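Local coordinates for putative succinylglutamate desuccinylase / aspartoacylase (Shewanella amazonensis, PDB 3FMC), which is a putative zinc-dependent hydrolase of the succinylglutamate desuccinylase/aspartoacylase family, probably acting on ester bonds, its substrate not being established, at residues 121-127 / 230-235; 111-115 / 219-223. All coordinates share one frame; numbering follows the deposited sequence. Where two conformers were deposited one is given.

Interaction 1: 121-127 / 230-235; sequences LDDDTLI and RELGVR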
loop_
_atom_site.group_PDB
_atom_site.type_symbol
_atom_site.label_atom_id
_atom_site.label_comp_id
_atom_site.label_asym_id
_atom_site.label_seq_id
_atom_site.Cartn_x
_atom_site.Cartn_y
_atom_site.Cartn_z
ATOM N N LEU C 121 40.970 22.480 -27.033
ATOM C CA LEU C 121 40.731 21.237 -27.765
ATOM C C LEU C 121 39.828 21.457 -28.948
ATOM O O LEU C 121 38.993 22.346 -28.928
ATOM C CB LEU C 121 40.077 20.194 -26.844
ATOM C CG LEU C 121 40.906 19.770 -25.635
ATOM C CD1 LEU C 121 40.119 18.778 -24.782
ATOM C CD2 LEU C 121 42.189 19.144 -26.140
ATOM N N ASP C 122 39.966 20.616 -29.966
ATOM C CA ASP C 122 39.082 20.686 -31.125
ATOM C C ASP C 122 37.714 20.148 -30.697
ATOM O O ASP C 122 37.606 19.524 -29.635
ATOM C CB ASP C 122 39.642 19.939 -32.346
ATOM C CG ASP C 122 39.865 18.437 -32.107
ATOM O OD1 ASP C 122 41.005 17.973 -32.308
ATOM O OD2 ASP C 122 38.920 17.714 -31.740
ATOM N N ASP C 123 36.686 20.408 -31.503
ATOM C CA ASP C 123 35.317 19.999 -31.152
ATOM C C ASP C 123 35.186 18.535 -30.740
ATOM O O ASP C 123 34.690 18.265 -29.654
ATOM C CB ASP C 123 34.330 20.312 -32.278
ATOM C CG ASP C 123 34.057 21.812 -32.437
ATOM O OD1 ASP C 123 34.658 22.641 -31.725
ATOM O OD2 ASP C 123 33.221 22.144 -33.297
ATOM N N ASP C 124 35.635 17.607 -31.584
ATOM C CA ASP C 124 35.514 16.186 -31.281
ATOM C C ASP C 124 36.266 15.756 -30.017
ATOM O O ASP C 124 35.792 14.907 -29.262
ATOM C CB ASP C 124 35.976 15.313 -32.454
ATOM C CG ASP C 124 34.980 15.286 -33.618
ATOM O OD1 ASP C 124 33.834 15.784 -33.488
ATOM O OD2 ASP C 124 35.356 14.726 -34.677
ATOM N N THR C 125 37.435 16.311 -29.782
ATOM C CA THR C 125 38.183 15.936 -28.598
ATOM C C THR C 125 37.544 16.536 -27.350
ATOM O O THR C 125 37.555 15.913 -26.292
ATOM C CB THR C 125 39.658 16.377 -28.747
ATOM O OG1 THR C 125 40.196 15.739 -29.905
ATOM C CG2 THR C 125 40.465 15.983 -27.559
ATOM N N LEU C 126 37.003 17.749 -27.469
ATOM C CA LEU C 126 36.329 18.421 -26.355
ATOM C C LEU C 126 35.077 17.596 -25.953
ATOM O O LEU C 126 34.849 17.330 -24.778
ATOM C CB LEU C 126 35.974 19.861 -26.731
ATOM C CG LEU C 126 35.413 20.803 -25.659
ATOM C CD1 LEU C 126 35.640 22.274 -26.060
ATOM C CD2 LEU C 126 33.935 20.528 -25.402
ATOM N N ILE C 127 34.338 17.139 -26.951
ATOM C CA ILE C 127 33.110 16.349 -26.775
ATOM C C ILE C 127 33.406 15.002 -26.117
ATOM O O ILE C 127 32.707 14.571 -25.195
ATOM C CB ILE C 127 32.353 16.187 -28.142
ATOM C CG1 ILE C 127 31.840 17.546 -28.607
ATOM C CG2 ILE C 127 31.162 15.177 -28.050
ATOM C CD1 ILE C 127 31.349 17.498 -30.066
ATOM N N ARG C 230 31.861 30.463 -29.794
ATOM C CA ARG C 230 32.179 29.151 -30.356
ATOM C C ARG C 230 30.916 28.295 -30.436
ATOM O O ARG C 230 30.170 28.143 -29.469
ATOM C CB ARG C 230 33.241 28.420 -29.550
ATOM C CG ARG C 230 33.514 27.033 -30.089
ATOM C CD ARG C 230 34.686 26.445 -29.381
ATOM N NE ARG C 230 35.029 25.105 -29.837
ATOM C CZ ARG C 230 36.036 24.403 -29.321
ATOM N NH1 ARG C 230 36.786 24.920 -28.360
ATOM N NH2 ARG C 230 36.306 23.195 -29.785
ATOM N N GLU C 231 30.674 27.780 -31.623
ATOM C CA GLU C 231 29.509 27.021 -31.860
ATOM C C GLU C 231 29.863 25.555 -31.766
ATOM O O GLU C 231 30.583 25.022 -32.600
ATOM C CB GLU C 231 28.897 27.400 -33.230
ATOM C CG GLU C 231 27.843 26.443 -33.734
ATOM C CD GLU C 231 26.558 26.397 -32.913
ATOM O OE1 GLU C 231 26.362 27.229 -32.009
ATOM O OE2 GLU C 231 25.712 25.519 -33.228
ATOM N N LEU C 232 29.370 24.916 -30.713
ATOM C CA LEU C 232 29.530 23.480 -30.528
ATOM C C LEU C 232 28.262 22.752 -30.938
ATOM O O LEU C 232 28.325 21.700 -31.557
ATOM C CB LEU C 232 29.799 23.148 -29.063
ATOM C CG LEU C 232 31.120 23.593 -28.454
ATOM C CD1 LEU C 232 31.096 23.280 -26.973
ATOM C CD2 LEU C 232 32.255 22.891 -29.154
ATOM N N GLY C 233 27.120 23.325 -30.583
ATOM C CA GLY C 233 25.837 22.692 -30.779
ATOM C C GLY C 233 25.559 21.848 -29.521
ATOM O O GLY C 233 26.464 21.585 -28.755
ATOM N N VAL C 234 24.297 21.432 -29.320
ATOM C CA VAL C 234 23.907 20.544 -28.213
ATOM C C VAL C 234 24.156 19.168 -28.799
ATOM O O VAL C 234 23.431 18.754 -29.687
ATOM C CB VAL C 234 22.471 20.785 -27.788
ATOM C CG1 VAL C 234 22.143 19.975 -26.473
ATOM C CG2 VAL C 234 22.268 22.292 -27.560
ATOM N N ARG C 235 25.178 18.473 -28.303
ATOM C CA ARG C 235 25.626 17.231 -28.923
ATOM C C ARG C 235 24.909 15.967 -28.466
ATOM O O ARG C 235 25.384 14.863 -28.731
ATOM C CB ARG C 235 27.143 17.089 -28.768
ATOM C CG ARG C 235 27.932 18.233 -29.403
ATOM C CD ARG C 235 28.114 18.076 -30.906
ATOM N NE ARG C 235 28.951 19.163 -31.423
ATOM C CZ ARG C 235 29.727 19.107 -32.508
ATOM N NH1 ARG C 235 29.846 17.985 -33.212
ATOM N NH2 ARG C 235 30.427 20.179 -32.864
HETATM O O HOH W 1 33.226 25.124 -32.769
HETATM O O HOH W 2 30.076 22.619 -34.248
#
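R230 reaches across from the loop 230-235 to grip D123 and the carbonyl of L121, and a single nitrogen does most of the work. Its NH2 donates to D123 OD1 at 2.6 Å, nearly straight (N-H...O 162°) and close to the C-O axis of the carboxylate. The same NH2 donates to L121 O at 2.9 Å, so it spans the turn that leads into the helix. R230 NE adds a weak bond to D123 OD1 at 3.1 Å. Carboxylate and guanidinium planes are only 20° apart, which lets D123 meet the arginine edge-on as a salt bridge. The R230 chain gets there fully stretched, CG anti to the backbone N (chi1 177°), while L126 CD1 lies over one guanidinium face, 3.7 Å from NH1. With alanine in this position, D123 OD1 and L121 O would probably lose their shared donor, and L126 CD1 the guanidinium it lies against.

The other carboxylate oxygen, OD2, has water 1 at 3.0 Å, a water that also lies close to E231 O. R235 has two conformers; in one of them its NH2 makes a longer salt bridge of 3.4 Å to D123 OD2, with the two planes almost perpendicular, and the placing of I127 CD1 over a face of its guanidinium is correspondingly less certain.

On the helix side, D122 OD2 accepts from T125 N at 2.8 Å. The whole is an N-capped first helical turn with D122 as N-cap, its next residue D123 forming the centre of a two-arginine salt-bridge network.

Interaction 2: 111-115 / 219-223; sequences IEVWY and WTLAE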
loop_
_atom_site.group_PDB
_atom_site.type_symbol
_atom_site.label_atom_id
_atom_site.label_comp_id
_atom_site.label_asym_id
_atom_site.label_seq_id
_atom_site.Cartn_x
_atom_site.Cartn_y
_atom_site.Cartn_z
ATOM N N ILE C 111 30.602 24.260 -15.363
ATOM C CA ILE C 111 30.795 24.019 -16.796
ATOM C C ILE C 111 31.596 25.151 -17.451
ATOM O O ILE C 111 32.402 24.907 -18.357
ATOM C CB ILE C 111 29.432 23.722 -17.511
ATOM C CG1 ILE C 111 28.912 22.377 -17.008
ATOM C CG2 ILE C 111 29.599 23.689 -19.039
ATOM C CD1 ILE C 111 27.462 22.012 -17.404
ATOM N N GLU C 112 31.381 26.366 -16.985
ATOM C CA GLU C 112 32.180 27.496 -17.469
ATOM C C GLU C 112 33.667 27.179 -17.238
ATOM O O GLU C 112 34.452 27.247 -18.163
ATOM C CB GLU C 112 31.744 28.816 -16.813
ATOM C CG GLU C 112 32.596 30.037 -17.224
ATOM C CD GLU C 112 32.681 30.237 -18.760
ATOM O OE1 GLU C 112 31.611 30.348 -19.403
ATOM O OE2 GLU C 112 33.816 30.287 -19.300
ATOM N N VAL C 113 34.034 26.777 -16.017
ATOM C CA VAL C 113 35.423 26.418 -15.696
ATOM C C VAL C 113 35.881 25.214 -16.477
ATOM O O VAL C 113 36.980 25.187 -17.004
ATOM C CB VAL C 113 35.625 26.197 -14.152
ATOM C CG1 VAL C 113 37.012 25.602 -13.831
ATOM C CG2 VAL C 113 35.405 27.510 -13.409
ATOM N N TRP C 114 35.041 24.191 -16.584
ATOM C CA TRP C 114 35.415 23.016 -17.364
ATOM C C TRP C 114 35.678 23.453 -18.810
ATOM O O TRP C 114 36.643 23.022 -19.439
ATOM C CB TRP C 114 34.290 21.969 -17.350
ATOM C CG TRP C 114 34.675 20.684 -17.980
ATOM C CD1 TRP C 114 35.075 19.552 -17.322
ATOM C CD2 TRP C 114 34.700 20.359 -19.393
ATOM N NE1 TRP C 114 35.325 18.552 -18.225
ATOM C CE2 TRP C 114 35.134 19.025 -19.500
ATOM C CE3 TRP C 114 34.406 21.077 -20.577
ATOM C CZ2 TRP C 114 35.272 18.379 -20.721
ATOM C CZ3 TRP C 114 34.547 20.441 -21.792
ATOM C CH2 TRP C 114 34.985 19.096 -21.858
ATOM N N TYR C 115 34.779 24.291 -19.347
ATOM C CA TYR C 115 34.965 24.764 -20.722
ATOM C C TYR C 115 36.309 25.482 -20.892
ATOM O O TYR C 115 37.077 25.171 -21.812
ATOM C CB TYR C 115 33.819 25.661 -21.167
ATOM C CG TYR C 115 34.053 26.196 -22.547
ATOM C CD1 TYR C 115 33.861 25.388 -23.659
ATOM C CD2 TYR C 115 34.490 27.506 -22.738
ATOM C CE1 TYR C 115 34.102 25.876 -24.956
ATOM C CE2 TYR C 115 34.741 28.006 -24.015
ATOM C CZ TYR C 115 34.533 27.188 -25.121
ATOM O OH TYR C 115 34.747 27.661 -26.401
ATOM N N TRP C 219 23.530 21.023 -23.104
ATOM C CA TRP C 219 22.857 22.257 -23.512
ATOM C C TRP C 219 23.582 23.404 -22.831
ATOM O O TRP C 219 23.867 24.434 -23.449
ATOM C CB TRP C 219 21.408 22.250 -23.051
ATOM C CG TRP C 219 20.477 23.212 -23.750
ATOM C CD1 TRP C 219 20.817 24.316 -24.503
ATOM C CD2 TRP C 219 19.049 23.171 -23.722
ATOM N NE1 TRP C 219 19.692 24.949 -24.944
ATOM C CE2 TRP C 219 18.586 24.273 -24.482
ATOM C CE3 TRP C 219 18.108 22.311 -23.127
ATOM C CZ2 TRP C 219 17.225 24.522 -24.675
ATOM C CZ3 TRP C 219 16.766 22.574 -23.314
ATOM C CH2 TRP C 219 16.341 23.678 -24.078
ATOM N N THR C 220 23.869 23.237 -21.537
ATOM C CA THR C 220 24.614 24.242 -20.788
ATOM C C THR C 220 26.018 24.472 -21.387
ATOM O O THR C 220 26.469 25.609 -21.462
ATOM C CB THR C 220 24.717 23.828 -19.316
ATOM O OG1 THR C 220 23.384 23.737 -18.778
ATOM C CG2 THR C 220 25.520 24.842 -18.546
ATOM N N LEU C 221 26.694 23.399 -21.787
ATOM C CA LEU C 221 28.004 23.484 -22.412
ATOM C C LEU C 221 27.915 24.274 -23.736
ATOM O O LEU C 221 28.780 25.084 -24.008
ATOM C CB LEU C 221 28.561 22.081 -22.735
ATOM C CG LEU C 221 29.912 22.015 -23.459
ATOM C CD1 LEU C 221 30.998 22.514 -22.506
ATOM C CD2 LEU C 221 30.221 20.609 -23.937
ATOM N N ALA C 222 26.873 24.021 -24.524
ATOM C CA ALA C 222 26.669 24.706 -25.811
ATOM C C ALA C 222 26.455 26.191 -25.545
ATOM O O ALA C 222 26.988 27.047 -26.287
ATOM C CB ALA C 222 25.470 24.108 -26.546
ATOM N N GLU C 223 25.717 26.493 -24.481
ATOM C CA GLU C 223 25.450 27.894 -24.051
ATOM C C GLU C 223 26.731 28.597 -23.679
ATOM O O GLU C 223 26.984 29.740 -24.084
ATOM C CB GLU C 223 24.481 27.932 -22.841
ATOM C CG GLU C 223 23.046 27.538 -23.170
ATOM C CD GLU C 223 22.132 27.475 -21.938
ATOM O OE1 GLU C 223 22.629 27.534 -20.774
ATOM O OE2 GLU C 223 20.900 27.349 -22.158
#
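A helix-helix crossing within the catalytic domain brings I111, at the first turn of helix 111-118, against T220 and L221 of helix 210-227. The short segments pass with axes 9.7 Å apart and N-to-C directions at 62°, and no hydrogen bond joins them, so the contact is wholly apolar. I111 divides its branches between two partners. Its CD1 ends 3.6 Å from T220 CG2, while CG2 turns to the backbone of the other helix, 3.7 Å from L221 CA. This division follows from the isoleucine torsion: CG1 lies beside the backbone N (chi1 -68°) and CG2 beside the carbonyl carbon, and the two branches thus reach neighbouring residues.

T220 meets I111 with its methyl and CB, while its hydroxyl is turned back to its own helix, where OG1 is hydrogen-bonded to V216 O. In L221, CG anti to the backbone N (chi1 177°) directs the leucine toward helix 111-118, and CD1 reaches it. There this methyl meets I111, W114 and Y115, residues spaced three and four apart that line one side of the helix. It approaches both aromatic rings obliquely, and each at a looser distance than the isoleucine.

The indole is fixed from outside the pair: its NE1 is hydrogen-bonded to T133 OG1, and L126 and F130 of helix 123-142 touch L221 as well, so three helices meet around this leucine. Its CD1 stands 3.9 Å from I111 CG2, 4.2 Å from W114 CE3 and 4.2 Å from Y115 CD1.

How the interactions relate
Interactions 1 and 2 have centres about 10 Å apart and touch at several points. The OH of Y115 lies 3.2 Å from R230 CD, alongside the arginine that holds D123, and W114 CH2 comes within 3.4 Å of L126 O. A222 CB meets G233 O at 3.5 Å, joining helix 210-227 to the loop that follows it. L126 belongs to both contacts, with W114 as its neighbour on the interaction 2 side. The four segments alternate along the chain. Helices 111-118 and 123-142 follow each other in it, each packing against helix 210-227 and the loop after it. A glycerol, probably from crystallisation, lies about 4 Å from the I127 side chain; no substrate role follows from it.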